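Local coordinates for protein mevalonate kinase (Staphylococcus aureus, PDB 2X7I) that probably catalyses the ATP-dependent phosphorylation of mevalonate to 5-phosphomevalonate, as other mevalonate kinases of the GHMP kinase family do, at residues G7-I18 with I30-V41; K155-H163 with G211-E222. All coordinates share one frame; numbering follows the deposited sequence.

Contact 1. Residues G7-I18 with I30-V41; sequences GYGESTGKIILI and IAVPFNAGKIKV
Gly9 and Ser11 form hydrogen-bonded antiparallel pairs with Val41 and Ile39, and beyond a type I turn from Phe34 to Gly37 the pairing resumes through Gly13–Phe34 and Ile15–Val32, strand 7-16 meeting strand 30-34 at 146° between their directions. The turn makes a corner in the second strand, and there the pairing is irregular: Gly13 N makes weak bonds to both Phe34 O and Gly37 O, while Phe34 N meets Gly13 O at 3.0 Å from above the carbonyl plane. Thr12 OG1 takes an in-plane lone pair of Gly13 O at 2.8 Å, so two donors grip it. Phe34, its CG anti to the backbone N (chi1 179°), has Ile15 CD1 over one ring face, 4.1 Å from the centroid, and Gly37 N over the opposite face. This long paired hairpin belongs to the N-terminal GHMP kinase domain; helix 103-119 packs on Ser11, Ile39 and Val41, and helix 145-153 on Ser11, Ala31 and Pro33. Lys14 turns away from the pairing to a salt bridge with Asp147 and a hydrogen bond to Gly100 O, close to a bound citrate. Farther along, Ile16 CD1 touches Ala31 CB at 3.5 Å, and Leu17 CD1 lies 4.0 Å from Val32 CG1. At the other end Lys40 runs beside Glu10, CG to CG 3.7 Å, and passes obliquely by Tyr8, whose OH lies 3.2 Å from Lys40 CG.

Contact 2. Residues K155-H163 with G211-E222; sequences KPVWFQKGH and GKLVLRASDVIE
Trp158 and Gln160 project from strand 157-160 onto helix 211-222, whose axis passes 8.9 Å from that of the strand at 142° between their directions. The indole of Trp158 lies flat on the helix: Ser218 CB sits over its five-membered ring, 3.6 Å from the centroid, a CH-pi contact. Val214 CG1 meets the edge at CD1, 3.8 Å away, and Leu215 CD1 approaches CZ2 obliquely. Followed outward from CB, the Gln160 side chain first sends CG anti to the backbone N (chi1 -162°) and then bends at chi2 (81°), which brings the amide over the first turn of the segment. Its CD lies 4.0 Å from Leu215 CB. OE1 rests against Val214 CG1. On a lone pair, Gln160 OE1 also accepts from Trp158 NE1 at 3.0 Å, in the ring plane. NE2 at the tip donates to Gly211 O at 3.0 Å, in the amide plane but from above the carbonyl plane; Leu215 N, the helical donor, reaches that oxygen from the opposite face. Strand 157-160 lies in the N-terminal domain's sheet, and the helix also packs on helix 226-243, so the contact probably bridges the two halves of the GHMP kinase fold. With OE1 accepting and NE2 donating, the amide's flip is set, and the bond to NE1 helps fix the rotation of the indole over Ser218.

From the N terminus, strand 6-16 runs through the corner at Leu17 and Ile18, and contact 1 closes the short connection of 11 residues that returns the chain along strand 29-45. Contact 2 opens only later, at strand 157-160, and closes a loop of 47 residues on helix 203-222, so the two follow in series and neither nest nor cross. They nevertheless touch: Val157 N lies 3.0 Å from Ala31 O, a probable hydrogen bond joining neighbouring strands of one sheet, while Ile18 and Ile30 pack against Val214 and Ala217. Helix 203-222 is therefore held against both the corner of the hairpin and strand 157-160.

Contact 1. Residues G7-I18 with I30-V41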
loop_
_atom_site.group_PDB
_atom_site.type_symbol
_atom_site.label_atom_id
_atom_site.label_comp_id
_atom_site.label_asym_id
_atom_site.label_seq_id
_atom_site.Cartn_x
_atom_site.Cartn_y
_atom_site.Cartn_z
ATOM N N GLY A 7 -9.686 -1.672 22.908
ATOM C CA GLY A 7 -9.645 -0.810 21.729
ATOM C C GLY A 7 -9.220 -1.525 20.461
ATOM O O GLY A 7 -8.256 -2.285 20.447
ATOM N N TYR A 8 -9.940 -1.255 19.384
ATOM C CA TYR A 8 -9.732 -1.934 18.119
ATOM C C TYR A 8 -9.565 -0.922 16.985
ATOM O O TYR A 8 -10.283 0.075 16.936
ATOM C CB TYR A 8 -10.929 -2.847 17.827
ATOM C CG TYR A 8 -10.787 -3.580 16.525
ATOM C CD1 TYR A 8 -11.524 -3.200 15.406
ATOM C CD2 TYR A 8 -9.873 -4.618 16.394
ATOM C CE1 TYR A 8 -11.375 -3.860 14.190
ATOM C CE2 TYR A 8 -9.716 -5.288 15.191
ATOM C CZ TYR A 8 -10.474 -4.907 14.090
ATOM O OH TYR A 8 -10.310 -5.565 12.892
ATOM N N GLY A 9 -8.624 -1.179 16.080
ATOM C CA GLY A 9 -8.461 -0.345 14.888
ATOM C C GLY A 9 -8.090 -1.126 13.642
ATOM O O GLY A 9 -7.452 -2.172 13.716
ATOM N N GLU A 10 -8.494 -0.606 12.490
ATOM C CA GLU A 10 -8.192 -1.213 11.198
ATOM C C GLU A 10 -7.654 -0.182 10.234
ATOM O O GLU A 10 -7.953 1.012 10.348
ATOM C CB GLU A 10 -9.452 -1.795 10.570
ATOM C CG GLU A 10 -9.571 -3.278 10.683
ATOM C CD GLU A 10 -10.966 -3.757 10.349
ATOM O OE1 GLU A 10 -11.565 -3.217 9.403
ATOM O OE2 GLU A 10 -11.473 -4.659 11.041
ATOM N N SER A 11 -6.907 -0.668 9.249
ATOM C CA SER A 11 -6.407 0.178 8.175
ATOM C C SER A 11 -6.229 -0.582 6.865
ATOM O O SER A 11 -5.845 -1.753 6.858
ATOM C CB SER A 11 -5.068 0.789 8.571
ATOM O OG SER A 11 -4.664 1.739 7.600
ATOM N N THR A 12 -6.478 0.105 5.755
ATOM C CA THR A 12 -6.111 -0.424 4.441
ATOM C C THR A 12 -4.649 -0.101 4.184
ATOM O O THR A 12 -4.032 0.655 4.933
ATOM C CB THR A 12 -6.921 0.196 3.286
ATOM O OG1 THR A 12 -6.414 1.508 3.002
ATOM C CG2 THR A 12 -8.396 0.251 3.615
ATOM N N GLY A 13 -4.105 -0.677 3.115
ATOM C CA GLY A 13 -2.818 -0.240 2.583
ATOM C C GLY A 13 -3.025 0.848 1.539
ATOM O O GLY A 13 -4.077 1.484 1.497
ATOM N N LYS A 14 -2.027 1.048 0.682
ATOM C CA LYS A 14 -2.177 1.932 -0.478
ATOM C C LYS A 14 -1.294 1.479 -1.641
ATOM O O LYS A 14 -0.300 0.784 -1.438
ATOM C CB LYS A 14 -1.888 3.382 -0.083
ATOM C CG LYS A 14 -0.584 3.967 -0.559
ATOM C CD LYS A 14 0.653 3.322 0.050
ATOM C CE LYS A 14 1.830 3.485 -0.907
ATOM N NZ LYS A 14 3.134 3.078 -0.346
ATOM N N ILE A 15 -1.663 1.873 -2.854
ATOM C CA ILE A 15 -0.829 1.612 -4.029
ATOM C C ILE A 15 -0.543 2.906 -4.764
ATOM O O ILE A 15 -1.425 3.739 -4.936
ATOM C CB ILE A 15 -1.486 0.601 -5.007
ATOM C CG1 ILE A 15 -1.834 -0.694 -4.265
ATOM C CG2 ILE A 15 -0.554 0.323 -6.198
ATOM C CD1 ILE A 15 -1.645 -1.963 -5.075
ATOM N N ILE A 16 0.714 3.079 -5.165
ATOM C CA ILE A 16 1.089 4.130 -6.091
ATOM C C ILE A 16 0.858 3.526 -7.465
ATOM O O ILE A 16 1.647 2.700 -7.924
ATOM C CB ILE A 16 2.571 4.551 -5.934
ATOM C CG1 ILE A 16 2.883 5.017 -4.501
ATOM C CG2 ILE A 16 2.913 5.655 -6.915
ATOM C CD1 ILE A 16 2.041 6.192 -4.020
ATOM N N LEU A 17 -0.253 3.896 -8.098
ATOM C CA LEU A 17 -0.580 3.386 -9.426
ATOM C C LEU A 17 0.486 3.786 -10.436
ATOM O O LEU A 17 0.935 2.964 -11.236
ATOM C CB LEU A 17 -1.927 3.927 -9.884
ATOM C CG LEU A 17 -3.180 3.338 -9.233
ATOM C CD1 LEU A 17 -4.397 3.940 -9.918
ATOM C CD2 LEU A 17 -3.220 1.825 -9.321
ATOM N N ILE A 18 0.871 5.061 -10.391
ATOM C CA ILE A 18 1.909 5.617 -11.254
ATOM C C ILE A 18 2.680 6.599 -10.400
ATOM O O ILE A 18 2.080 7.373 -9.649
ATOM C CB ILE A 18 1.331 6.396 -12.440
ATOM C CG1 ILE A 18 0.250 5.604 -13.156
ATOM C CG2 ILE A 18 2.420 6.766 -13.439
ATOM C CD1 ILE A 18 -0.766 6.500 -13.854
ATOM N N ILE A 30 0.199 9.119 -8.444
ATOM C CA ILE A 30 -1.191 8.864 -8.116
ATOM C C ILE A 30 -1.287 7.674 -7.160
ATOM O O ILE A 30 -1.010 6.536 -7.537
ATOM C CB ILE A 30 -2.039 8.604 -9.372
ATOM C CG1 ILE A 30 -2.087 9.876 -10.228
ATOM C CG2 ILE A 30 -3.440 8.133 -8.971
ATOM C CD1 ILE A 30 -3.393 10.111 -10.936
ATOM N N ALA A 31 -1.682 7.957 -5.921
ATOM C CA ALA A 31 -1.869 6.932 -4.904
ATOM C C ALA A 31 -3.365 6.698 -4.705
ATOM O O ALA A 31 -4.159 7.635 -4.810
ATOM C CB ALA A 31 -1.233 7.363 -3.617
ATOM N N VAL A 32 -3.744 5.452 -4.430
ATOM C CA VAL A 32 -5.131 5.105 -4.129
ATOM C C VAL A 32 -5.155 4.113 -2.978
ATOM O O VAL A 32 -4.175 3.389 -2.776
ATOM C CB VAL A 32 -5.869 4.456 -5.345
ATOM C CG1 VAL A 32 -5.917 5.410 -6.510
ATOM C CG2 VAL A 32 -5.211 3.131 -5.741
ATOM N N PRO A 33 -6.277 4.054 -2.238
ATOM C CA PRO A 33 -6.415 3.059 -1.181
ATOM C C PRO A 33 -6.285 1.645 -1.729
ATOM O O PRO A 33 -6.753 1.376 -2.825
ATOM C CB PRO A 33 -7.839 3.289 -0.653
ATOM C CG PRO A 33 -8.226 4.625 -1.101
ATOM C CD PRO A 33 -7.489 4.884 -2.368
ATOM N N PHE A 34 -5.636 0.765 -0.975
ATOM C CA PHE A 34 -5.529 -0.646 -1.343
ATOM C C PHE A 34 -6.423 -1.437 -0.388
ATOM O O PHE A 34 -5.980 -1.926 0.647
ATOM C CB PHE A 34 -4.060 -1.079 -1.266
ATOM C CG PHE A 34 -3.806 -2.531 -1.607
ATOM C CD1 PHE A 34 -4.457 -3.152 -2.651
ATOM C CD2 PHE A 34 -2.862 -3.260 -0.888
ATOM C CE1 PHE A 34 -4.196 -4.471 -2.965
ATOM C CE2 PHE A 34 -2.591 -4.575 -1.202
ATOM C CZ PHE A 34 -3.263 -5.183 -2.243
ATOM N N ASN A 35 -7.691 -1.545 -0.757
ATOM C CA ASN A 35 -8.726 -2.130 0.106
ATOM C C ASN A 35 -8.556 -3.622 0.365
ATOM O O ASN A 35 -9.124 -4.143 1.317
ATOM C CB ASN A 35 -10.114 -1.889 -0.485
ATOM C CG ASN A 35 -10.442 -0.418 -0.628
ATOM O OD1 ASN A 35 -10.409 0.335 0.348
ATOM N ND2 ASN A 35 -10.771 0.002 -1.844
ATOM N N ALA A 36 -7.802 -4.307 -0.490
ATOM C CA ALA A 36 -7.531 -5.729 -0.303
ATOM C C ALA A 36 -6.541 -5.979 0.850
ATOM O O ALA A 36 -6.536 -7.054 1.451
ATOM C CB ALA A 36 -7.009 -6.342 -1.598
ATOM N N GLY A 37 -5.713 -4.987 1.152
ATOM C CA GLY A 37 -4.732 -5.092 2.239
ATOM C C GLY A 37 -5.332 -4.567 3.526
ATOM O O GLY A 37 -5.892 -3.479 3.544
ATOM N N LYS A 38 -5.238 -5.353 4.594
ATOM C CA LYS A 38 -5.827 -4.995 5.883
ATOM C C LYS A 38 -4.842 -5.237 7.020
ATOM O O LYS A 38 -4.265 -6.314 7.134
ATOM C CB LYS A 38 -7.107 -5.792 6.139
ATOM C CG LYS A 38 -8.300 -5.381 5.243
ATOM C CD LYS A 38 -8.880 -3.992 5.629
ATOM C CE LYS A 38 -9.371 -3.208 4.415
ATOM N NZ LYS A 38 -10.597 -3.798 3.780
ATOM N N ILE A 39 -4.663 -4.217 7.850
ATOM C CA ILE A 39 -3.953 -4.346 9.101
ATOM C C ILE A 39 -4.947 -4.097 10.231
ATOM O O ILE A 39 -5.646 -3.083 10.220
ATOM C CB ILE A 39 -2.784 -3.357 9.178
ATOM C CG1 ILE A 39 -1.762 -3.693 8.083
ATOM C CG2 ILE A 39 -2.156 -3.376 10.559
ATOM C CD1 ILE A 39 -0.308 -3.477 8.479
ATOM N N LYS A 40 -5.012 -5.032 11.183
ATOM C CA LYS A 40 -5.880 -4.928 12.353
ATOM C C LYS A 40 -5.034 -4.878 13.629
ATOM O O LYS A 40 -4.141 -5.706 13.811
ATOM C CB LYS A 40 -6.808 -6.144 12.443
ATOM C CG LYS A 40 -7.686 -6.393 11.219
ATOM C CD LYS A 40 -8.441 -7.703 11.363
ATOM C CE LYS A 40 -9.418 -7.924 10.217
ATOM N NZ LYS A 40 -8.722 -8.085 8.900
ATOM N N VAL A 41 -5.336 -3.928 14.512
ATOM C CA VAL A 41 -4.691 -3.855 15.822
ATOM C C VAL A 41 -5.735 -3.964 16.936
ATOM O O VAL A 41 -6.772 -3.302 16.897
ATOM C CB VAL A 41 -3.863 -2.544 15.989
ATOM C CG1 VAL A 41 -3.337 -2.407 17.428
ATOM C CG2 VAL A 41 -2.716 -2.502 14.970
#

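Contact 2. Residues K155-H163 with G211-E222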
loop_
_atom_site.group_PDB
_atom_site.type_symbol
_atom_site.label_atom_id
_atom_site.label_comp_id
_atom_site.label_asym_id
_atom_site.label_seq_id
_atom_site.Cartn_x
_atom_site.Cartn_y
_atom_site.Cartn_z
ATOM N N LYS A 155 -9.465 8.215 -0.220
ATOM C CA LYS A 155 -9.579 8.822 -1.543
ATOM C C LYS A 155 -8.226 8.832 -2.263
ATOM O O LYS A 155 -7.170 8.762 -1.608
ATOM C CB LYS A 155 -10.109 10.238 -1.398
ATOM C CG LYS A 155 -11.558 10.298 -0.931
ATOM C CD LYS A 155 -11.878 11.645 -0.291
ATOM C CE LYS A 155 -13.372 11.798 -0.015
ATOM N NZ LYS A 155 -13.927 10.580 0.647
ATOM N N PRO A 156 -8.241 8.912 -3.612
ATOM C CA PRO A 156 -6.976 9.029 -4.320
ATOM C C PRO A 156 -6.306 10.365 -4.027
ATOM O O PRO A 156 -6.993 11.353 -3.811
ATOM C CB PRO A 156 -7.376 8.937 -5.806
ATOM C CG PRO A 156 -8.753 8.456 -5.839
ATOM C CD PRO A 156 -9.377 8.892 -4.548
ATOM N N VAL A 157 -4.979 10.373 -3.998
ATOM C CA VAL A 157 -4.190 11.589 -3.841
ATOM C C VAL A 157 -3.292 11.740 -5.068
ATOM O O VAL A 157 -2.619 10.796 -5.467
ATOM C CB VAL A 157 -3.307 11.536 -2.582
ATOM C CG1 VAL A 157 -2.350 12.735 -2.545
ATOM C CG2 VAL A 157 -4.170 11.474 -1.323
ATOM N N TRP A 158 -3.297 12.933 -5.650
ATOM C CA TRP A 158 -2.617 13.218 -6.898
ATOM C C TRP A 158 -1.570 14.292 -6.629
ATOM O O TRP A 158 -1.922 15.374 -6.151
ATOM C CB TRP A 158 -3.649 13.698 -7.932
ATOM C CG TRP A 158 -3.078 14.376 -9.151
ATOM C CD1 TRP A 158 -1.982 13.988 -9.867
ATOM C CD2 TRP A 158 -3.589 15.549 -9.802
ATOM N NE1 TRP A 158 -1.769 14.859 -10.915
ATOM C CE2 TRP A 158 -2.738 15.826 -10.895
ATOM C CE3 TRP A 158 -4.674 16.401 -9.558
ATOM C CZ2 TRP A 158 -2.951 16.915 -11.758
ATOM C CZ3 TRP A 158 -4.881 17.488 -10.411
ATOM C CH2 TRP A 158 -4.024 17.732 -11.500
ATOM N N PHE A 159 -0.295 13.979 -6.903
ATOM C CA PHE A 159 0.808 14.955 -6.863
ATOM C C PHE A 159 1.186 15.356 -8.287
ATOM O O PHE A 159 1.294 14.494 -9.153
ATOM C CB PHE A 159 2.060 14.336 -6.214
ATOM C CG PHE A 159 2.029 14.236 -4.688
ATOM C CD1 PHE A 159 0.861 14.436 -3.951
ATOM C CD2 PHE A 159 3.195 13.905 -4.004
ATOM C CE1 PHE A 159 0.873 14.320 -2.559
ATOM C CE2 PHE A 159 3.212 13.780 -2.623
ATOM C CZ PHE A 159 2.048 13.989 -1.893
ATOM N N GLN A 160 1.424 16.649 -8.524
ATOM C CA GLN A 160 1.927 17.135 -9.820
ATOM C C GLN A 160 2.635 18.476 -9.670
ATOM O O GLN A 160 2.052 19.414 -9.118
ATOM C CB GLN A 160 0.775 17.351 -10.802
ATOM C CG GLN A 160 1.199 17.430 -12.266
ATOM C CD GLN A 160 1.406 16.057 -12.885
ATOM O OE1 GLN A 160 0.620 15.138 -12.656
ATOM N NE2 GLN A 160 2.468 15.911 -13.670
ATOM N N LYS A 161 3.851 18.598 -10.209
ATOM C CA LYS A 161 4.561 19.886 -10.247
ATOM C C LYS A 161 4.636 20.484 -8.838
ATOM O O LYS A 161 5.218 19.869 -7.965
ATOM C CB LYS A 161 3.898 20.855 -11.245
ATOM C CG LYS A 161 4.191 20.575 -12.721
ATOM C CD LYS A 161 3.643 21.710 -13.600
ATOM C CE LYS A 161 4.346 21.805 -14.953
ATOM N NZ LYS A 161 4.169 23.151 -15.587
ATOM N N GLY A 162 4.026 21.647 -8.612
ATOM C CA GLY A 162 4.078 22.330 -7.317
ATOM C C GLY A 162 2.761 22.327 -6.557
ATOM O O GLY A 162 2.535 23.179 -5.705
ATOM N N HIS A 163 1.889 21.367 -6.859
ATOM C CA HIS A 163 0.601 21.253 -6.170
ATOM C C HIS A 163 0.215 19.801 -5.908
ATOM O O HIS A 163 0.748 18.888 -6.536
ATOM C CB HIS A 163 -0.516 22.014 -6.916
ATOM C CG HIS A 163 -0.888 21.441 -8.251
ATOM N ND1 HIS A 163 -1.903 20.523 -8.409
ATOM C CD2 HIS A 163 -0.424 21.702 -9.499
ATOM C CE1 HIS A 163 -2.031 20.224 -9.693
ATOM N NE2 HIS A 163 -1.141 20.919 -10.375
ATOM N N GLY A 211 5.840 11.621 -15.345
ATOM C CA GLY A 211 5.266 12.912 -15.006
ATOM C C GLY A 211 4.087 13.280 -15.881
ATOM O O GLY A 211 2.997 13.541 -15.363
ATOM N N LYS A 212 4.282 13.298 -17.203
ATOM C CA LYS A 212 3.155 13.538 -18.119
ATOM C C LYS A 212 2.088 12.437 -18.049
ATOM O O LYS A 212 0.907 12.730 -18.166
ATOM C CB LYS A 212 3.595 13.798 -19.584
ATOM C CG LYS A 212 4.665 12.877 -20.173
ATOM C CD LYS A 212 5.030 13.297 -21.609
ATOM C CE LYS A 212 6.510 13.080 -21.928
ATOM N NZ LYS A 212 7.403 14.122 -21.319
ATOM N N LEU A 213 2.494 11.185 -17.842
ATOM C CA LEU A 213 1.528 10.085 -17.703
ATOM C C LEU A 213 0.681 10.173 -16.426
ATOM O O LEU A 213 -0.465 9.734 -16.427
ATOM C CB LEU A 213 2.228 8.729 -17.777
ATOM C CG LEU A 213 2.840 8.388 -19.140
ATOM C CD1 LEU A 213 3.747 7.164 -19.031
ATOM C CD2 LEU A 213 1.750 8.165 -20.181
ATOM N N VAL A 214 1.247 10.716 -15.347
ATOM C CA VAL A 214 0.492 10.985 -14.119
ATOM C C VAL A 214 -0.549 12.093 -14.351
ATOM O O VAL A 214 -1.629 12.065 -13.759
ATOM C CB VAL A 214 1.424 11.383 -12.933
ATOM C CG1 VAL A 214 0.615 11.886 -11.743
ATOM C CG2 VAL A 214 2.307 10.213 -12.523
ATOM N N LEU A 215 -0.226 13.057 -15.212
ATOM C CA LEU A 215 -1.144 14.151 -15.527
ATOM C C LEU A 215 -2.361 13.631 -16.294
ATOM O O LEU A 215 -3.497 13.987 -15.983
ATOM C CB LEU A 215 -0.434 15.251 -16.326
ATOM C CG LEU A 215 -1.262 16.482 -16.707
ATOM C CD1 LEU A 215 -2.000 17.052 -15.494
ATOM C CD2 LEU A 215 -0.386 17.547 -17.377
ATOM N N ARG A 216 -2.125 12.778 -17.284
ATOM C CA ARG A 216 -3.227 12.144 -18.002
ATOM C C ARG A 216 -4.029 11.191 -17.108
ATOM O O ARG A 216 -5.235 11.063 -17.270
ATOM C CB ARG A 216 -2.708 11.377 -19.208
ATOM C CG ARG A 216 -2.055 12.246 -20.274
ATOM C CD ARG A 216 -1.289 11.375 -21.278
ATOM N NE ARG A 216 -2.094 10.246 -21.776
ATOM C CZ ARG A 216 -1.623 9.287 -22.574
ATOM N NH1 ARG A 216 -0.356 9.307 -22.984
ATOM N NH2 ARG A 216 -2.426 8.304 -22.977
ATOM N N ALA A 217 -3.353 10.516 -16.184
ATOM C CA ALA A 217 -4.006 9.589 -15.246
ATOM C C ALA A 217 -4.985 10.277 -14.297
ATOM O O ALA A 217 -5.988 9.694 -13.914
ATOM C CB ALA A 217 -2.957 8.839 -14.446
ATOM N N SER A 218 -4.685 11.508 -13.909
ATOM C CA SER A 218 -5.548 12.264 -13.018
ATOM C C SER A 218 -6.894 12.532 -13.668
ATOM O O SER A 218 -7.923 12.309 -13.050
ATOM C CB SER A 218 -4.885 13.582 -12.591
ATOM O OG SER A 218 -4.585 14.411 -13.700
ATOM N N ASP A 219 -6.880 12.995 -14.914
ATOM C CA ASP A 219 -8.120 13.237 -15.661
ATOM C C ASP A 219 -8.868 11.935 -15.952
ATOM O O ASP A 219 -10.077 11.840 -15.742
ATOM C CB ASP A 219 -7.831 13.987 -16.965
ATOM C CG ASP A 219 -7.642 15.479 -16.749
ATOM O OD1 ASP A 219 -6.479 15.946 -16.815
ATOM O OD2 ASP A 219 -8.659 16.177 -16.503
ATOM N N VAL A 220 -8.130 10.939 -16.429
ATOM C CA VAL A 220 -8.669 9.603 -16.677
ATOM C C VAL A 220 -9.403 9.031 -15.456
ATOM O O VAL A 220 -10.450 8.419 -15.593
ATOM C CB VAL A 220 -7.532 8.645 -17.125
ATOM C CG1 VAL A 220 -7.828 7.199 -16.752
ATOM C CG2 VAL A 220 -7.280 8.804 -18.627
ATOM N N ILE A 221 -8.848 9.245 -14.266
ATOM C CA ILE A 221 -9.464 8.768 -13.024
ATOM C C ILE A 221 -10.672 9.614 -12.634
ATOM O O ILE A 221 -11.701 9.081 -12.228
ATOM C CB ILE A 221 -8.409 8.722 -11.876
ATOM C CG1 ILE A 221 -7.601 7.429 -11.982
ATOM C CG2 ILE A 221 -9.069 8.825 -10.505
ATOM C CD1 ILE A 221 -6.162 7.567 -11.582
ATOM N N GLU A 222 -10.547 10.932 -12.769
ATOM C CA GLU A 222 -11.664 11.843 -12.502
ATOM C C GLU A 222 -12.889 11.578 -13.391
ATOM O O GLU A 222 -14.022 11.883 -12.996
ATOM C CB GLU A 222 -11.216 13.292 -12.689
ATOM C CG GLU A 222 -10.271 13.799 -11.604
ATOM C CD GLU A 222 -9.417 14.973 -12.057
ATOM O OE1 GLU A 222 -9.874 15.773 -12.897
ATOM O OE2 GLU A 222 -8.282 15.103 -11.569
#